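Local coordinates for protein FOKI restriction endonuclease (Planomicrobium okeanokoites, PDB 2FOK) that recognises a specific DNA sequence through its recognition domain and, as a type IIS restriction endonuclease, cleaves the DNA with a separate metal-dependent cleavage domain, at residues A[63-71]-A[123-131]; A[82-90]-A[99-107]. All blocks are in the same frame, centred on the assembly; numbering follows the deposited sequence.

Interaction 1. Residues A[63-71]-A[123-131]; sequences DLIYTYKEL and INKSDSFVI
Y66 and F129 face each other as an antiparallel hydrogen-bonded pair: Y66 N gives to F129 O at 3.2 Å, and F129 N returns one to Y66 O at 2.8 Å. One step on, T67 and S128 form a non-hydrogen-bonded pair, and then Y68 N, already in the helix, donates to D127 O at 2.8 Å. A water bridges L64 O and I131 N at the other end. On the T67 and S128 face, the methyl CG2 of T67 lies 3.4 Å from S128 OG, while I65 lays CG1 and CD1 against S128 CB and CD1 against V130 CG1. This is the small antiparallel sheet of a recognition subdomain of the helix-turn-helix clan: strand 128-131 runs between 66-67 and 120-123, with a G1 bulge where D127 and S128 both face I123. T67 and E70 make a capping box, T67 N to E70 OE1 and E70 N to T67 OG1, which starts helix 68-72 right beside the strand pairing. On the other face F129, with CG anti to its carbonyl carbon (chi1 -54°), lays its ring against that helix. Y68 CD2 meets the ring edge, 3.6 Å from F129 CE1, with the planes 54° apart, and L71 CD1 packs on F129 CD1 at 4.0 Å. An alanine here would probably open a gap against the helix start, with Y68 CD2 and L71 CD1 losing the ring they rest on. The carboxylate of D127 lies beside Y68 CB; its OD2 takes a salt bridge from R6 and a water held by K69 N, its OD1 the hydroxyl of Y122.

Interaction 2. Residues A[82-90]-A[99-107]; sequences APCDAIIQA and KGYIDNWSS
The ring of Y101 is clamped between two aliphatic carbons: C84 CB sits over the centre of one face, 4.0 Å from the centroid in a CH-pi contact, and K99 CB covers the opposite face at about the same height. C84 SG reaches the ring more obliquely, 3.7 Å from Y101 CG. At the ring's edge, near its plane, A82 O receives a bond from Y101 OH, modelled very short at 2.5 Å and so doubtful in length, and a weak one from K99 NZ. Y101 gets there with CG between its backbone N and carbonyl carbon (chi1 58°), which turns the ring back over 82-84. These two segments lead into consecutive helices of the first recognition subdomain, 87-91 and 104-116, and I102 N, just before the second helix, joins the segments by donating to Q89 O at 3.2 Å. Q89 runs extended past I102 O. Its OE1 takes D85 N from above the amide plane at 2.6 Å, and NE2 gives to V72 O, so both ends of the amide are held. N104 lies alongside, pointing the same way, the two amide planes 62° apart. Beside this, I88 CG2 rests on S107 CB at 3.5 Å and touches I102 CD1, while S107 OG turns to D103 O.

In the fold
From the N terminus the chain passes helices 17-24, 32-45 and 49-60, then enters 63-71, the first half of interaction 1. After short helix 68-72 it reaches 82-90 and helix 87-91, turns within a few residues, and comes back as 99-107 to close interaction 2. Helix 104-116 and strand 120-123 follow before 123-131 closes interaction 1, whose larger loop thus contains interaction 2 whole. The centres lie about 17 Å apart, but they meet where the end of helix 68-72 meets the start of helix 87-91: I87 N and I88 N probably bond to E70 O and L71 O. L111 of helix 104-116 touches Y68, L71 and F129, so helices 68-72 and 104-116 pack together on the sheet.

Interaction 1. Residues A[63-71]-A[123-131]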
# COMPACT_ATOMS: atom_id res chain seq x y z
N ASP A 63 36.70 -6.82 -10.24
CA ASP A 63 35.52 -6.02 -10.55
C ASP A 63 34.37 -6.77 -9.91
O ASP A 63 33.92 -7.79 -10.41
CB ASP A 63 35.34 -5.93 -12.06
CG ASP A 63 36.44 -5.13 -12.73
OD1 ASP A 63 36.91 -4.14 -12.12
OD2 ASP A 63 36.85 -5.49 -13.85
N LEU A 64 33.92 -6.25 -8.78
CA LEU A 64 32.86 -6.86 -8.00
C LEU A 64 31.44 -6.71 -8.52
O LEU A 64 30.96 -5.60 -8.79
CB LEU A 64 32.93 -6.34 -6.56
CG LEU A 64 34.20 -6.71 -5.78
CD1 LEU A 64 34.35 -5.78 -4.57
CD2 LEU A 64 34.12 -8.16 -5.36
N ILE A 65 30.78 -7.84 -8.66
CA ILE A 65 29.41 -7.90 -9.10
C ILE A 65 28.82 -9.07 -8.32
O ILE A 65 29.45 -10.13 -8.22
CB ILE A 65 29.32 -8.13 -10.64
CG1 ILE A 65 27.87 -8.41 -11.05
CG2 ILE A 65 30.25 -9.26 -11.06
CD1 ILE A 65 27.48 -7.85 -12.41
N TYR A 66 27.64 -8.88 -7.74
CA TYR A 66 27.00 -9.93 -6.95
C TYR A 66 25.59 -10.18 -7.47
O TYR A 66 24.89 -9.25 -7.83
CB TYR A 66 26.91 -9.54 -5.46
CG TYR A 66 28.21 -9.13 -4.79
CD1 TYR A 66 29.33 -9.96 -4.80
CD2 TYR A 66 28.31 -7.92 -4.11
CE1 TYR A 66 30.52 -9.59 -4.14
CE2 TYR A 66 29.49 -7.54 -3.46
CZ TYR A 66 30.59 -8.38 -3.48
OH TYR A 66 31.75 -8.00 -2.84
N THR A 67 25.18 -11.45 -7.51
CA THR A 67 23.84 -11.79 -7.98
C THR A 67 22.89 -11.66 -6.80
O THR A 67 23.33 -11.64 -5.64
CB THR A 67 23.74 -13.24 -8.49
OG1 THR A 67 23.92 -14.14 -7.40
CG2 THR A 67 24.79 -13.51 -9.55
N TYR A 68 21.60 -11.59 -7.08
CA TYR A 68 20.60 -11.47 -6.03
C TYR A 68 20.81 -12.53 -4.96
O TYR A 68 20.87 -12.22 -3.77
CB TYR A 68 19.20 -11.61 -6.62
CG TYR A 68 18.16 -10.78 -5.91
CD1 TYR A 68 17.64 -11.19 -4.67
CD2 TYR A 68 17.69 -9.59 -6.46
CE1 TYR A 68 16.67 -10.43 -4.01
CE2 TYR A 68 16.72 -8.82 -5.81
CZ TYR A 68 16.22 -9.25 -4.59
OH TYR A 68 15.27 -8.48 -3.95
N LYS A 69 20.93 -13.79 -5.39
CA LYS A 69 21.12 -14.91 -4.47
C LYS A 69 22.33 -14.74 -3.56
O LYS A 69 22.22 -14.81 -2.34
CB LYS A 69 21.23 -16.21 -5.25
CG LYS A 69 21.30 -17.43 -4.36
CD LYS A 69 20.70 -18.66 -5.01
CE LYS A 69 20.64 -19.81 -4.01
NZ LYS A 69 21.01 -19.40 -2.62
N GLU A 70 23.50 -14.52 -4.15
CA GLU A 70 24.73 -14.35 -3.37
C GLU A 70 24.57 -13.34 -2.23
O GLU A 70 25.14 -13.50 -1.15
CB GLU A 70 25.87 -13.91 -4.29
CG GLU A 70 26.48 -15.02 -5.14
CD GLU A 70 27.01 -14.51 -6.48
OE1 GLU A 70 27.18 -13.29 -6.63
OE2 GLU A 70 27.27 -15.34 -7.37
N LEU A 71 23.78 -12.29 -2.46
CA LEU A 71 23.54 -11.24 -1.46
C LEU A 71 22.45 -11.58 -0.44
O LEU A 71 22.62 -11.37 0.75
CB LEU A 71 23.16 -9.93 -2.15
CG LEU A 71 24.26 -9.06 -2.76
CD1 LEU A 71 23.70 -8.23 -3.92
CD2 LEU A 71 24.81 -8.15 -1.69
N ILE A 123 21.40 -4.96 -12.74
CA ILE A 123 21.58 -5.32 -14.14
C ILE A 123 20.60 -6.43 -14.48
O ILE A 123 20.85 -7.60 -14.20
CB ILE A 123 23.01 -5.83 -14.42
CG1 ILE A 123 24.00 -4.68 -14.27
CG2 ILE A 123 23.10 -6.40 -15.83
CD1 ILE A 123 24.70 -4.66 -12.94
N ASN A 124 19.48 -6.05 -15.09
CA ASN A 124 18.44 -7.00 -15.49
C ASN A 124 19.04 -8.12 -16.33
O ASN A 124 20.05 -7.91 -17.00
CB ASN A 124 17.36 -6.30 -16.31
CG ASN A 124 16.26 -5.71 -15.45
OD1 ASN A 124 15.26 -6.37 -15.17
ND2 ASN A 124 16.44 -4.47 -15.02
N LYS A 125 18.44 -9.30 -16.28
CA LYS A 125 18.91 -10.43 -17.09
C LYS A 125 20.12 -11.14 -16.50
O LYS A 125 20.37 -12.31 -16.79
CB LYS A 125 19.23 -9.97 -18.52
N SER A 126 20.87 -10.41 -15.69
CA SER A 126 22.05 -10.95 -15.03
C SER A 126 21.68 -11.13 -13.56
O SER A 126 22.41 -11.78 -12.79
CB SER A 126 23.21 -9.96 -15.18
OG SER A 126 24.41 -10.50 -14.67
N ASP A 127 20.55 -10.54 -13.18
CA ASP A 127 20.03 -10.61 -11.81
C ASP A 127 21.14 -10.22 -10.84
O ASP A 127 21.27 -10.81 -9.77
CB ASP A 127 19.56 -12.04 -11.51
CG ASP A 127 18.48 -12.09 -10.44
OD1 ASP A 127 17.80 -11.06 -10.22
OD2 ASP A 127 18.32 -13.17 -9.83
N SER A 128 21.93 -9.22 -11.23
CA SER A 128 23.06 -8.78 -10.43
C SER A 128 23.12 -7.28 -10.14
O SER A 128 22.43 -6.49 -10.76
CB SER A 128 24.36 -9.21 -11.12
OG SER A 128 24.38 -10.61 -11.31
N PHE A 129 23.97 -6.92 -9.18
CA PHE A 129 24.16 -5.53 -8.79
C PHE A 129 25.65 -5.17 -8.73
O PHE A 129 26.51 -6.04 -8.57
CB PHE A 129 23.58 -5.24 -7.39
CG PHE A 129 22.14 -5.62 -7.20
CD1 PHE A 129 21.76 -6.95 -7.16
CD2 PHE A 129 21.18 -4.64 -6.99
CE1 PHE A 129 20.45 -7.31 -6.91
CE2 PHE A 129 19.85 -4.98 -6.74
CZ PHE A 129 19.49 -6.33 -6.70
N VAL A 130 25.92 -3.87 -8.86
CA VAL A 130 27.26 -3.32 -8.75
C VAL A 130 27.09 -1.95 -8.08
O VAL A 130 26.01 -1.39 -8.09
CB VAL A 130 27.96 -3.11 -10.13
CG1 VAL A 130 28.19 -4.46 -10.81
CG2 VAL A 130 27.13 -2.18 -11.01
N ILE A 131 28.15 -1.45 -7.48
CA ILE A 131 28.10 -0.16 -6.82
C ILE A 131 28.07 0.91 -7.91
O ILE A 131 28.37 0.62 -9.07
CB ILE A 131 29.36 0.02 -5.92
CG1 ILE A 131 29.12 1.10 -4.87
CG2 ILE A 131 30.58 0.34 -6.78
CD1 ILE A 131 30.21 1.17 -3.79
O HOH W 1 30.58 -3.49 -7.08
O HOH W 2 20.05 -14.30 -8.11

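Interaction 2. Residues A[82-90]-A[99-107]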
# COMPACT_ATOMS: atom_id res chain seq x y z
N ALA A 82 17.55 -20.73 10.93
CA ALA A 82 18.24 -20.85 9.62
C ALA A 82 19.69 -20.39 9.76
O ALA A 82 20.01 -19.59 10.64
CB ALA A 82 17.53 -20.00 8.56
N PRO A 83 20.58 -20.91 8.91
CA PRO A 83 22.00 -20.55 8.96
C PRO A 83 22.30 -19.29 8.13
O PRO A 83 21.38 -18.65 7.61
CB PRO A 83 22.71 -21.78 8.40
CG PRO A 83 21.62 -22.62 7.75
CD PRO A 83 20.31 -21.90 7.86
N CYS A 84 23.57 -18.93 8.04
CA CYS A 84 23.98 -17.77 7.26
C CYS A 84 24.05 -18.26 5.81
O CYS A 84 24.76 -19.22 5.51
CB CYS A 84 25.35 -17.26 7.71
SG CYS A 84 25.61 -15.47 7.56
N ASP A 85 23.30 -17.61 4.93
CA ASP A 85 23.26 -18.01 3.53
C ASP A 85 23.88 -17.01 2.55
O ASP A 85 23.97 -17.29 1.35
CB ASP A 85 21.80 -18.26 3.13
CG ASP A 85 21.66 -19.28 2.01
OD1 ASP A 85 21.79 -20.49 2.30
OD2 ASP A 85 21.43 -18.88 0.85
N ALA A 86 24.34 -15.86 3.03
CA ALA A 86 24.89 -14.88 2.10
C ALA A 86 25.67 -13.70 2.67
O ALA A 86 25.84 -13.57 3.88
CB ALA A 86 23.76 -14.36 1.24
N ILE A 87 26.12 -12.84 1.76
CA ILE A 87 26.90 -11.65 2.09
C ILE A 87 26.16 -10.65 2.98
O ILE A 87 26.62 -10.35 4.08
CB ILE A 87 27.34 -10.90 0.81
CG1 ILE A 87 28.14 -11.83 -0.10
CG2 ILE A 87 28.17 -9.68 1.18
CD1 ILE A 87 28.44 -11.25 -1.46
N ILE A 88 25.03 -10.13 2.52
CA ILE A 88 24.31 -9.16 3.33
C ILE A 88 24.02 -9.76 4.70
O ILE A 88 24.23 -9.12 5.73
CB ILE A 88 22.99 -8.72 2.65
CG1 ILE A 88 23.33 -7.93 1.37
CG2 ILE A 88 22.16 -7.87 3.62
CD1 ILE A 88 22.21 -7.08 0.82
N GLN A 89 23.55 -11.00 4.71
CA GLN A 89 23.23 -11.69 5.95
C GLN A 89 24.40 -11.60 6.93
O GLN A 89 24.21 -11.23 8.08
CB GLN A 89 22.92 -13.17 5.66
CG GLN A 89 21.46 -13.46 5.32
CD GLN A 89 21.19 -14.94 5.11
OE1 GLN A 89 21.71 -15.79 5.84
NE2 GLN A 89 20.38 -15.26 4.10
N ALA A 90 25.60 -11.90 6.45
CA ALA A 90 26.81 -11.89 7.28
C ALA A 90 27.44 -10.54 7.61
O ALA A 90 28.21 -10.44 8.57
CB ALA A 90 27.87 -12.80 6.66
N LYS A 99 22.59 -14.79 16.99
CA LYS A 99 23.02 -15.39 15.69
C LYS A 99 24.30 -14.77 15.15
O LYS A 99 25.27 -15.47 14.85
CB LYS A 99 21.90 -15.25 14.65
CG LYS A 99 20.66 -16.07 14.94
CD LYS A 99 20.96 -17.56 14.87
CE LYS A 99 19.75 -18.35 14.37
NZ LYS A 99 19.08 -17.67 13.23
N GLY A 100 24.31 -13.45 15.03
CA GLY A 100 25.48 -12.76 14.51
C GLY A 100 25.26 -12.37 13.06
O GLY A 100 26.15 -11.85 12.39
N TYR A 101 24.05 -12.63 12.57
CA TYR A 101 23.70 -12.31 11.20
C TYR A 101 22.19 -12.13 11.11
O TYR A 101 21.46 -12.50 12.04
CB TYR A 101 24.18 -13.42 10.26
CG TYR A 101 23.63 -14.79 10.57
CD1 TYR A 101 22.37 -15.18 10.12
CD2 TYR A 101 24.38 -15.72 11.30
CE1 TYR A 101 21.86 -16.45 10.39
CE2 TYR A 101 23.89 -16.99 11.58
CZ TYR A 101 22.63 -17.35 11.12
OH TYR A 101 22.13 -18.61 11.41
N ILE A 102 21.72 -11.55 10.00
CA ILE A 102 20.30 -11.31 9.79
C ILE A 102 19.70 -12.29 8.78
O ILE A 102 20.43 -12.93 8.02
CB ILE A 102 20.03 -9.87 9.29
CG1 ILE A 102 21.06 -9.49 8.23
CG2 ILE A 102 20.09 -8.91 10.46
CD1 ILE A 102 20.50 -8.65 7.11
N ASP A 103 18.38 -12.39 8.77
CA ASP A 103 17.66 -13.29 7.88
C ASP A 103 17.56 -12.78 6.44
O ASP A 103 18.00 -11.67 6.13
CB ASP A 103 16.26 -13.55 8.44
CG ASP A 103 15.47 -12.28 8.63
OD1 ASP A 103 15.67 -11.59 9.66
OD2 ASP A 103 14.63 -11.96 7.76
N ASN A 104 16.97 -13.59 5.57
CA ASN A 104 16.80 -13.25 4.16
C ASN A 104 15.71 -12.23 3.89
O ASN A 104 15.52 -11.80 2.75
CB ASN A 104 16.53 -14.53 3.35
CG ASN A 104 15.20 -15.18 3.71
OD1 ASN A 104 14.95 -15.53 4.87
ND2 ASN A 104 14.33 -15.35 2.71
N TRP A 105 14.97 -11.83 4.92
CA TRP A 105 13.91 -10.85 4.74
C TRP A 105 14.46 -9.46 4.99
O TRP A 105 14.22 -8.54 4.21
CB TRP A 105 12.74 -11.15 5.68
CG TRP A 105 11.90 -12.31 5.23
CD1 TRP A 105 11.48 -13.36 5.99
CD2 TRP A 105 11.39 -12.54 3.91
NE1 TRP A 105 10.75 -14.24 5.23
CE2 TRP A 105 10.68 -13.76 3.95
CE3 TRP A 105 11.47 -11.84 2.70
CZ2 TRP A 105 10.05 -14.30 2.82
CZ3 TRP A 105 10.84 -12.37 1.58
CH2 TRP A 105 10.14 -13.59 1.65
N SER A 106 15.19 -9.30 6.08
CA SER A 106 15.79 -8.01 6.42
C SER A 106 16.94 -7.70 5.45
O SER A 106 17.24 -6.53 5.17
CB SER A 106 16.31 -8.03 7.85
OG SER A 106 15.62 -8.99 8.63
N SER A 107 17.58 -8.74 4.94
CA SER A 107 18.68 -8.56 4.00
C SER A 107 18.11 -7.89 2.75
O SER A 107 18.70 -6.97 2.19
CB SER A 107 19.29 -9.92 3.62
OG SER A 107 20.02 -10.49 4.70